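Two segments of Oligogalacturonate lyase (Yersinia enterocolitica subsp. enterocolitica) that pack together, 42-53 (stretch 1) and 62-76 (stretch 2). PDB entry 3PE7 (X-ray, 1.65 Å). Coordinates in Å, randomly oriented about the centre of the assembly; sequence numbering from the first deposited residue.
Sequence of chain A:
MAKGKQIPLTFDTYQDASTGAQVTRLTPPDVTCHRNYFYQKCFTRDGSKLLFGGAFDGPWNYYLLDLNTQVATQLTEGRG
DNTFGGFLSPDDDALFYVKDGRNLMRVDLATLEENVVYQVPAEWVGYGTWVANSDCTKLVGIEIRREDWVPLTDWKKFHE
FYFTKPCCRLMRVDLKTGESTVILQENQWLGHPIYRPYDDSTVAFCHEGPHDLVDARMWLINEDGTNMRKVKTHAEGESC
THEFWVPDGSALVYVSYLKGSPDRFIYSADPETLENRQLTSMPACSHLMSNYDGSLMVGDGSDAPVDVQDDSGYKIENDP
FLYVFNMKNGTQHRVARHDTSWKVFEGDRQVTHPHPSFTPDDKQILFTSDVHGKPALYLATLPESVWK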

ATOM      1  N   CYS A  42       6.697  -1.536  -6.745  1.00  9.43           N
ATOM      2  CA  CYS A  42       7.540  -2.711  -6.489  1.00  9.08           C
ATOM      3  C   CYS A  42       8.075  -3.435  -7.725  1.00  9.09           C
ATOM      4  O   CYS A  42       9.029  -4.169  -7.616  1.00  9.54           O
ATOM      5  CB  CYS A  42       6.835  -3.748  -5.582  1.00  8.98           C
ATOM      6  SG  CYS A  42       5.241  -4.360  -6.223  1.00  9.73           S
ATOM      7  N   PHE A  43       7.433  -3.246  -8.881  1.00  9.70           N
ATOM      8  CA  PHE A  43       7.949  -3.782 -10.128  1.00  9.10           C
ATOM      9  C   PHE A  43       8.792  -2.734 -10.832  1.00  9.69           C
ATOM     10  O   PHE A  43       8.429  -1.576 -10.834  1.00 10.83           O
ATOM     11  CB  PHE A  43       6.815  -4.176 -11.075  1.00  8.91           C
ATOM     12  CG  PHE A  43       6.099  -5.413 -10.676  1.00  8.41           C
ATOM     13  CD1 PHE A  43       6.605  -6.667 -11.012  1.00  8.29           C
ATOM     14  CD2 PHE A  43       4.886  -5.318  -9.988  1.00  9.27           C
ATOM     15  CE1 PHE A  43       5.896  -7.838 -10.656  1.00  9.27           C
ATOM     16  CE2 PHE A  43       4.199  -6.469  -9.603  1.00 10.34           C
ATOM     17  CZ  PHE A  43       4.697  -7.723  -9.949  1.00 10.22           C
ATOM     18  N   THR A  44       9.897  -3.146 -11.448  1.00 10.73           N
ATOM     19  CA  THR A  44      10.626  -2.235 -12.343  1.00 11.02           C
ATOM     20  C   THR A  44       9.734  -1.941 -13.564  1.00 12.50           C
ATOM     21  O   THR A  44       8.791  -2.671 -13.832  1.00 11.94           O
ATOM     22  CB  THR A  44      12.005  -2.783 -12.767  1.00 11.71           C
ATOM     23  OG1 THR A  44      11.890  -4.103 -13.311  1.00 11.36           O
ATOM     24  CG2 THR A  44      12.935  -2.820 -11.567  1.00 11.57           C
ATOM     25  N   ARG A  45      10.037  -0.873 -14.285  1.00 13.31           N
ATOM     26  CA  ARG A  45       9.154  -0.429 -15.375  1.00 13.98           C
ATOM     27  C   ARG A  45       8.908  -1.493 -16.444  1.00 14.65           C
ATOM     28  O   ARG A  45       7.798  -1.582 -16.979  1.00 15.50           O
ATOM     29  CB  ARG A  45       9.701   0.846 -16.007  1.00 14.13           C
ATOM     30  CG  ARG A  45       9.600   2.053 -15.086  1.00 13.25           C
ATOM     31  CD  ARG A  45      10.372   3.257 -15.672  1.00 15.28           C
ATOM     32  NE  ARG A  45      11.795   2.992 -15.792  1.00 19.18           N
ATOM     33  CZ  ARG A  45      12.663   3.869 -16.292  1.00 20.00           C
ATOM     34  NH1 ARG A  45      12.239   5.060 -16.702  1.00 21.63           N
ATOM     35  NH2 ARG A  45      13.945   3.550 -16.387  1.00 20.15           N
ATOM     36  N   ASP A  46       9.919  -2.303 -16.738  1.00 15.85           N
ATOM     37  CA  ASP A  46       9.776  -3.345 -17.753  1.00 17.30           C
ATOM     38  C   ASP A  46       9.184  -4.655 -17.210  1.00 16.80           C
ATOM     39  O   ASP A  46       9.090  -5.647 -17.928  1.00 17.51           O
ATOM     40  CB  ASP A  46      11.097  -3.584 -18.505  1.00 18.49           C
ATOM     41  CG  ASP A  46      12.099  -4.411 -17.721  1.00 21.35           C
ATOM     42  OD1 ASP A  46      11.920  -4.638 -16.493  1.00 21.21           O
ATOM     43  OD2 ASP A  46      13.096  -4.839 -18.356  1.00 26.89           O
ATOM     44  N   GLY A  47       8.809  -4.650 -15.933  1.00 16.24           N
ATOM     45  CA  GLY A  47       8.134  -5.797 -15.316  1.00 15.09           C
ATOM     46  C   GLY A  47       9.041  -6.979 -15.010  1.00 14.73           C
ATOM     47  O   GLY A  47       8.548  -8.037 -14.623  1.00 14.14           O
ATOM     48  N   SER A  48      10.359  -6.810 -15.151  1.00 13.78           N
ATOM     49  CA  SER A  48      11.272  -7.953 -15.049  1.00 13.87           C
ATOM     50  C   SER A  48      11.810  -8.211 -13.655  1.00 13.29           C
ATOM     51  O   SER A  48      12.326  -9.287 -13.389  1.00 13.38           O
ATOM     52  CB  SER A  48      12.454  -7.832 -16.041  1.00 13.85           C
ATOM     53  OG  SER A  48      13.328  -6.782 -15.681  1.00 16.35           O
ATOM     54  N   LYS A  49      11.748  -7.202 -12.799  1.00 12.42           N
ATOM     55  CA  LYS A  49      12.264  -7.355 -11.434  1.00 12.07           C
ATOM     56  C   LYS A  49      11.229  -6.926 -10.405  1.00 11.29           C
ATOM     57  O   LYS A  49      10.391  -6.059 -10.683  1.00 10.45           O
ATOM     58  CB  LYS A  49      13.591  -6.615 -11.276  1.00 12.74           C
ATOM     59  CG  LYS A  49      14.747  -7.287 -12.068  1.00 14.35           C
ATOM     60  CD  LYS A  49      15.950  -6.365 -12.175  1.00 19.15           C
ATOM     61  CE  LYS A  49      17.001  -6.965 -13.105  1.00 21.07           C
ATOM     62  NZ  LYS A  49      16.459  -7.165 -14.488  1.00 25.34           N
ATOM     63  N   LEU A  50      11.279  -7.544  -9.219  1.00 10.74           N
ATOM     64  CA  LEU A  50      10.250  -7.319  -8.194  1.00  9.79           C
ATOM     65  C   LEU A  50      10.855  -7.172  -6.797  1.00  9.44           C
ATOM     66  O   LEU A  50      11.563  -8.051  -6.329  1.00  9.05           O
ATOM     67  CB  LEU A  50       9.236  -8.472  -8.209  1.00  9.70           C
ATOM     68  CG  LEU A  50       8.167  -8.527  -7.106  1.00 10.81           C
ATOM     69  CD1 LEU A  50       7.254  -7.306  -7.178  1.00  9.11           C
ATOM     70  CD2 LEU A  50       7.367  -9.819  -7.189  1.00 10.96           C
ATOM     71  N   LEU A  51      10.562  -6.046  -6.158  1.00  9.01           N
ATOM     72  CA  LEU A  51      10.908  -5.762  -4.762  1.00  8.88           C
ATOM     73  C   LEU A  51       9.947  -6.511  -3.831  1.00  8.57           C
ATOM     74  O   LEU A  51       8.728  -6.460  -4.029  1.00  8.06           O
ATOM     75  CB  LEU A  51      10.713  -4.267  -4.505  1.00  9.12           C
ATOM     76  CG  LEU A  51      11.044  -3.767  -3.084  1.00  9.47           C
ATOM     77  CD1 LEU A  51      12.551  -3.832  -2.829  1.00 10.63           C
ATOM     78  CD2 LEU A  51      10.522  -2.348  -2.889  1.00 10.69           C
ATOM     79  N   PHE A  52      10.502  -7.154  -2.807  1.00  8.81           N
ATOM     80  CA  PHE A  52       9.687  -7.846  -1.790  1.00  8.68           C
ATOM     81  C   PHE A  52      10.423  -7.957  -0.448  1.00  8.87           C
ATOM     82  O   PHE A  52      11.605  -7.633  -0.332  1.00  7.83           O
ATOM     83  CB  PHE A  52       9.202  -9.217  -2.290  1.00 10.42           C
ATOM     84  CG  PHE A  52      10.255 -10.282  -2.311  1.00  9.63           C
ATOM     85  CD1 PHE A  52      10.297 -11.228  -1.295  1.00 11.30           C
ATOM     86  CD2 PHE A  52      11.208 -10.358  -3.352  1.00  9.79           C
ATOM     87  CE1 PHE A  52      11.265 -12.244  -1.289  1.00 11.18           C
ATOM     88  CE2 PHE A  52      12.192 -11.370  -3.367  1.00 11.14           C
ATOM     89  CZ  PHE A  52      12.228 -12.316  -2.329  1.00 10.95           C
ATOM     90  N   GLY A  53       9.705  -8.394   0.569  1.00  8.71           N
ATOM     91  CA  GLY A  53      10.301  -8.590   1.899  1.00  8.76           C
ATOM     92  C   GLY A  53      10.382 -10.081   2.169  1.00  9.07           C
ATOM     93  O   GLY A  53       9.461 -10.840   1.826  1.00  8.73           O
ATOM     94  N   TYR A  62      14.610  -6.407   2.751  1.00  8.58           N
ATOM     95  CA  TYR A  62      14.244  -6.284   1.335  1.00  8.98           C
ATOM     96  C   TYR A  62      15.090  -7.131   0.405  1.00  9.32           C
ATOM     97  O   TYR A  62      16.298  -7.298   0.625  1.00 10.17           O
ATOM     98  CB  TYR A  62      14.320  -4.816   0.885  1.00  8.67           C
ATOM     99  CG  TYR A  62      13.167  -3.983   1.369  1.00  8.02           C
ATOM    100  CD1 TYR A  62      11.924  -4.051   0.730  1.00  8.08           C
ATOM    101  CD2 TYR A  62      13.311  -3.118   2.453  1.00  7.31           C
ATOM    102  CE1 TYR A  62      10.845  -3.272   1.163  1.00  7.78           C
ATOM    103  CE2 TYR A  62      12.249  -2.346   2.887  1.00  8.38           C
ATOM    104  CZ  TYR A  62      11.038  -2.417   2.238  1.00  7.51           C
ATOM    105  OH  TYR A  62      10.002  -1.657   2.706  1.00  9.66           O
ATOM    106  N   TYR A  63      14.437  -7.639  -0.650  1.00  9.32           N
ATOM    107  CA  TYR A  63      15.063  -8.411  -1.711  1.00  9.39           C
ATOM    108  C   TYR A  63      14.586  -7.906  -3.056  1.00  9.55           C
ATOM    109  O   TYR A  63      13.489  -7.371  -3.152  1.00  9.57           O
ATOM    110  CB  TYR A  63      14.693  -9.897  -1.583  1.00 10.20           C
ATOM    111  CG  TYR A  63      15.297 -10.534  -0.368  1.00 10.31           C
ATOM    112  CD1 TYR A  63      16.452 -11.311  -0.463  1.00 11.43           C
ATOM    113  CD2 TYR A  63      14.725 -10.346   0.890  1.00 12.08           C
ATOM    114  CE1 TYR A  63      17.039 -11.870   0.686  1.00 11.11           C
ATOM    115  CE2 TYR A  63      15.303 -10.891   2.035  1.00 11.55           C
ATOM    116  CZ  TYR A  63      16.452 -11.664   1.918  1.00 12.27           C
ATOM    117  OH  TYR A  63      17.020 -12.204   3.051  1.00 12.82           O
ATOM    118  N   LEU A  64      15.424  -8.050  -4.090  1.00  9.76           N
ATOM    119  CA  LEU A  64      14.969  -7.805  -5.455  1.00 10.96           C
ATOM    120  C   LEU A  64      14.999  -9.120  -6.203  1.00 10.78           C
ATOM    121  O   LEU A  64      16.058  -9.763  -6.331  1.00 11.85           O
ATOM    122  CB  LEU A  64      15.857  -6.757  -6.161  1.00 11.54           C
ATOM    123  CG  LEU A  64      15.308  -6.225  -7.485  1.00 13.12           C
ATOM    124  CD1 LEU A  64      14.130  -5.278  -7.248  1.00 12.44           C
ATOM    125  CD2 LEU A  64      16.404  -5.487  -8.251  1.00 14.38           C
ATOM    126  N   LEU A  65      13.841  -9.530  -6.704  1.00 11.49           N
ATOM    127  CA  LEU A  65      13.705 -10.802  -7.402  1.00 12.11           C
ATOM    128  C   LEU A  65      13.751 -10.565  -8.914  1.00 12.78           C
ATOM    129  O   LEU A  65      12.950  -9.778  -9.450  1.00 12.62           O
ATOM    130  CB  LEU A  65      12.378 -11.485  -7.015  1.00 11.71           C
ATOM    131  CG  LEU A  65      11.939 -12.760  -7.739  1.00 14.61           C
ATOM    132  CD1 LEU A  65      12.994 -13.862  -7.696  1.00 15.00           C
ATOM    133  CD2 LEU A  65      10.605 -13.260  -7.164  1.00 15.15           C
ATOM    134  N   ASP A  66      14.697 -11.228  -9.581  1.00 13.97           N
ATOM    135  CA  ASP A  66      14.751 -11.228 -11.052  1.00 14.61           C
ATOM    136  C   ASP A  66      13.783 -12.317 -11.523  1.00 14.42           C
ATOM    137  O   ASP A  66      14.007 -13.499 -11.286  1.00 14.31           O
ATOM    138  CB  ASP A  66      16.169 -11.487 -11.559  1.00 15.59           C
ATOM    139  CG  ASP A  66      16.291 -11.325 -13.065  1.00 17.77           C
ATOM    140  OD1 ASP A  66      15.455 -11.877 -13.812  1.00 18.23           O
ATOM    141  OD2 ASP A  66      17.246 -10.655 -13.511  1.00 19.30           O
ATOM    142  N   LEU A  67      12.702 -11.905 -12.175  1.00 14.70           N
ATOM    143  CA  LEU A  67      11.625 -12.838 -12.524  1.00 15.84           C
ATOM    144  C   LEU A  67      11.972 -13.754 -13.694  1.00 16.88           C
ATOM    145  O   LEU A  67      11.309 -14.762 -13.913  1.00 18.25           O
ATOM    146  CB  LEU A  67      10.311 -12.085 -12.784  1.00 15.24           C
ATOM    147  CG  LEU A  67       9.741 -11.302 -11.592  1.00 15.37           C
ATOM    148  CD1 LEU A  67       8.664 -10.352 -12.092  1.00 16.95           C
ATOM    149  CD2 LEU A  67       9.175 -12.231 -10.539  1.00 16.20           C
ATOM    150  N   ASN A  68      13.021 -13.401 -14.431  1.00 17.35           N
ATOM    151  CA  ASN A  68      13.475 -14.231 -15.541  1.00 18.35           C
ATOM    152  C   ASN A  68      14.472 -15.273 -15.055  1.00 18.37           C
ATOM    153  O   ASN A  68      14.442 -16.437 -15.451  1.00 19.37           O
ATOM    154  CB  ASN A  68      14.087 -13.348 -16.630  1.00 18.62           C
ATOM    155  CG  ASN A  68      13.050 -12.497 -17.342  1.00 19.71           C
ATOM    156  OD1 ASN A  68      13.179 -11.278 -17.408  1.00 22.40           O
ATOM    157  ND2 ASN A  68      12.002 -13.127 -17.844  1.00 21.83           N
ATOM    158  N   THR A  69      15.327 -14.853 -14.139  1.00 18.07           N
ATOM    159  CA  THR A  69      16.433 -15.667 -13.703  1.00 18.49           C
ATOM    160  C   THR A  69      16.052 -16.457 -12.438  1.00 17.44           C
ATOM    161  O   THR A  69      16.673 -17.476 -12.103  1.00 17.81           O
ATOM    162  CB  THR A  69      17.629 -14.719 -13.531  1.00 18.95           C
ATOM    163  OG1 THR A  69      18.831 -15.320 -14.012  1.00 25.30           O
ATOM    164  CG2 THR A  69      17.765 -14.212 -12.160  1.00 15.72           C
ATOM    165  N   GLN A  70      15.002 -15.981 -11.770  1.00 16.85           N
ATOM    166  CA  GLN A  70      14.498 -16.522 -10.497  1.00 15.66           C
ATOM    167  C   GLN A  70      15.507 -16.363  -9.361  1.00 15.18           C
ATOM    168  O   GLN A  70      15.434 -17.060  -8.370  1.00 15.95           O
ATOM    169  CB  GLN A  70      13.990 -17.968 -10.647  1.00 15.69           C
ATOM    170  CG  GLN A  70      12.918 -18.047 -11.728  1.00 15.64           C
ATOM    171  CD  GLN A  70      12.324 -19.415 -11.957  1.00 17.51           C
ATOM    172  OE1 GLN A  70      11.611 -19.617 -12.948  1.00 17.07           O
ATOM    173  NE2 GLN A  70      12.606 -20.366 -11.063  1.00 15.69           N
ATOM    174  N   VAL A  71      16.430 -15.414  -9.504  1.00 14.71           N
ATOM    175  CA  VAL A  71      17.371 -15.119  -8.432  1.00 14.62           C
ATOM    176  C   VAL A  71      16.941 -13.889  -7.656  1.00 13.75           C
ATOM    177  O   VAL A  71      16.596 -12.867  -8.248  1.00 13.72           O
ATOM    178  CB  VAL A  71      18.827 -14.959  -8.978  1.00 14.64           C
ATOM    179  CG1 VAL A  71      19.778 -14.471  -7.875  1.00 16.50           C
ATOM    180  CG2 VAL A  71      19.313 -16.281  -9.570  1.00 16.99           C
ATOM    181  N   ALA A  72      16.935 -14.014  -6.323  1.00 14.06           N
ATOM    182  CA  ALA A  72      16.656 -12.893  -5.426  1.00 13.26           C
ATOM    183  C   ALA A  72      17.963 -12.376  -4.830  1.00 13.48           C
ATOM    184  O   ALA A  72      18.775 -13.151  -4.315  1.00 13.84           O
ATOM    185  CB  ALA A  72      15.740 -13.345  -4.326  1.00 13.32           C
ATOM    186  N   THR A  73      18.165 -11.070  -4.896  1.00 12.59           N
ATOM    187  CA  THR A  73      19.333 -10.464  -4.271  1.00 12.01           C
ATOM    188  C   THR A  73      18.897  -9.741  -2.995  1.00 11.81           C
ATOM    189  O   THR A  73      17.964  -8.944  -3.029  1.00 11.90           O
ATOM    190  CB  THR A  73      20.012  -9.472  -5.234  1.00 11.99           C
ATOM    191  OG1 THR A  73      20.378 -10.161  -6.438  1.00 13.87           O
ATOM    192  CG2 THR A  73      21.284  -8.851  -4.581  1.00 13.75           C
ATOM    193  N   GLN A  74      19.574 -10.021  -1.885  1.00 11.38           N
ATOM    194  CA  GLN A  74      19.296  -9.326  -0.630  1.00 11.70           C
ATOM    195  C   GLN A  74      19.784  -7.896  -0.711  1.00 11.88           C
ATOM    196  O   GLN A  74      20.977  -7.653  -0.985  1.00 13.03           O
ATOM    197  CB  GLN A  74      19.966 -10.047   0.551  1.00 11.42           C
ATOM    198  CG  GLN A  74      19.568  -9.463   1.908  1.00 10.77           C
ATOM    199  CD  GLN A  74      20.099 -10.277   3.062  1.00 11.60           C
ATOM    200  OE1 GLN A  74      20.423 -11.461   2.906  1.00 12.43           O
ATOM    201  NE2 GLN A  74      20.152  -9.663   4.244  1.00 12.61           N
ATOM    202  N   LEU A  75      18.873  -6.959  -0.463  1.00 11.05           N
ATOM    203  CA  LEU A  75      19.139  -5.518  -0.616  1.00 11.26           C
ATOM    204  C   LEU A  75      19.524  -4.844   0.691  1.00 11.53           C
ATOM    205  O   LEU A  75      20.329  -3.925   0.698  1.00 11.84           O
ATOM    206  CB  LEU A  75      17.921  -4.791  -1.191  1.00 11.44           C
ATOM    207  CG  LEU A  75      17.382  -5.273  -2.547  1.00  9.75           C
ATOM    208  CD1 LEU A  75      16.164  -4.419  -2.918  1.00  9.52           C
ATOM    209  CD2 LEU A  75      18.463  -5.146  -3.618  1.00 10.62           C
ATOM    210  N   THR A  76      18.875  -5.246   1.777  1.00 11.86           N
ATOM    211  CA  THR A  76      19.117  -4.625   3.083  1.00 12.09           C
ATOM    212  C   THR A  76      19.401  -5.740   4.114  1.00 12.80           C
ATOM    213  O   THR A  76      19.077  -6.913   3.884  1.00 11.55           O
ATOM    214  CB  THR A  76      17.918  -3.747   3.532  1.00 12.48           C
ATOM    215  OG1 THR A  76      16.754  -4.570   3.740  1.00 12.18           O
ATOM    216  CG2 THR A  76      17.584  -2.669   2.492  1.00 11.18           C
TER
HETATM  217  O   HOH W   1      15.360  -9.892 -15.671  1.00 35.42           O

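The ring of Phe52 lies against the neighbouring strand, with Tyr63 CB over its face, 3.8 Å from the ring centroid, in a CH-pi contact; the Phe52 and Tyr63 rings are near parallel (27°) but slid apart, centroids 5.6 Å distant, so they barely overlap. Beneath this, strands 49-53 and 62-66 run antiparallel. Two reciprocal backbone pairs join them: Leu50 N to Leu65 O (2.8 Å) with Leu65 N to Leu50 O (2.7 Å), and Phe52 N to Tyr63 O (3.0 Å) with Tyr63 N to Phe52 O (2.8 Å). Leu67 N to Ser48 O (2.9 Å) extends the ladder just past the strands. Side chains alternate between the two faces of the sheet. On the face of Leu50 and Phe52, Phe52 CE2 meets Leu65 CB at 3.7 Å, and Leu67 CD1 reaches the edge of the Phe43 ring, 4.0 Å from CE1. On the other face, Leu51 CD1 packs against Tyr62 CD1 (3.6 Å) and Leu75 CD1 (3.7 Å), an apolar contact among buried side chains. Towards the turn end this face becomes polar: Lys49 NZ and Asp66 OD2 form a long salt bridge (3.7 Å), and water 1 bridges the same two side chains, accepting from Lys49 NZ (3.2 Å) and donating to Asp66 OD1 (2.7 Å).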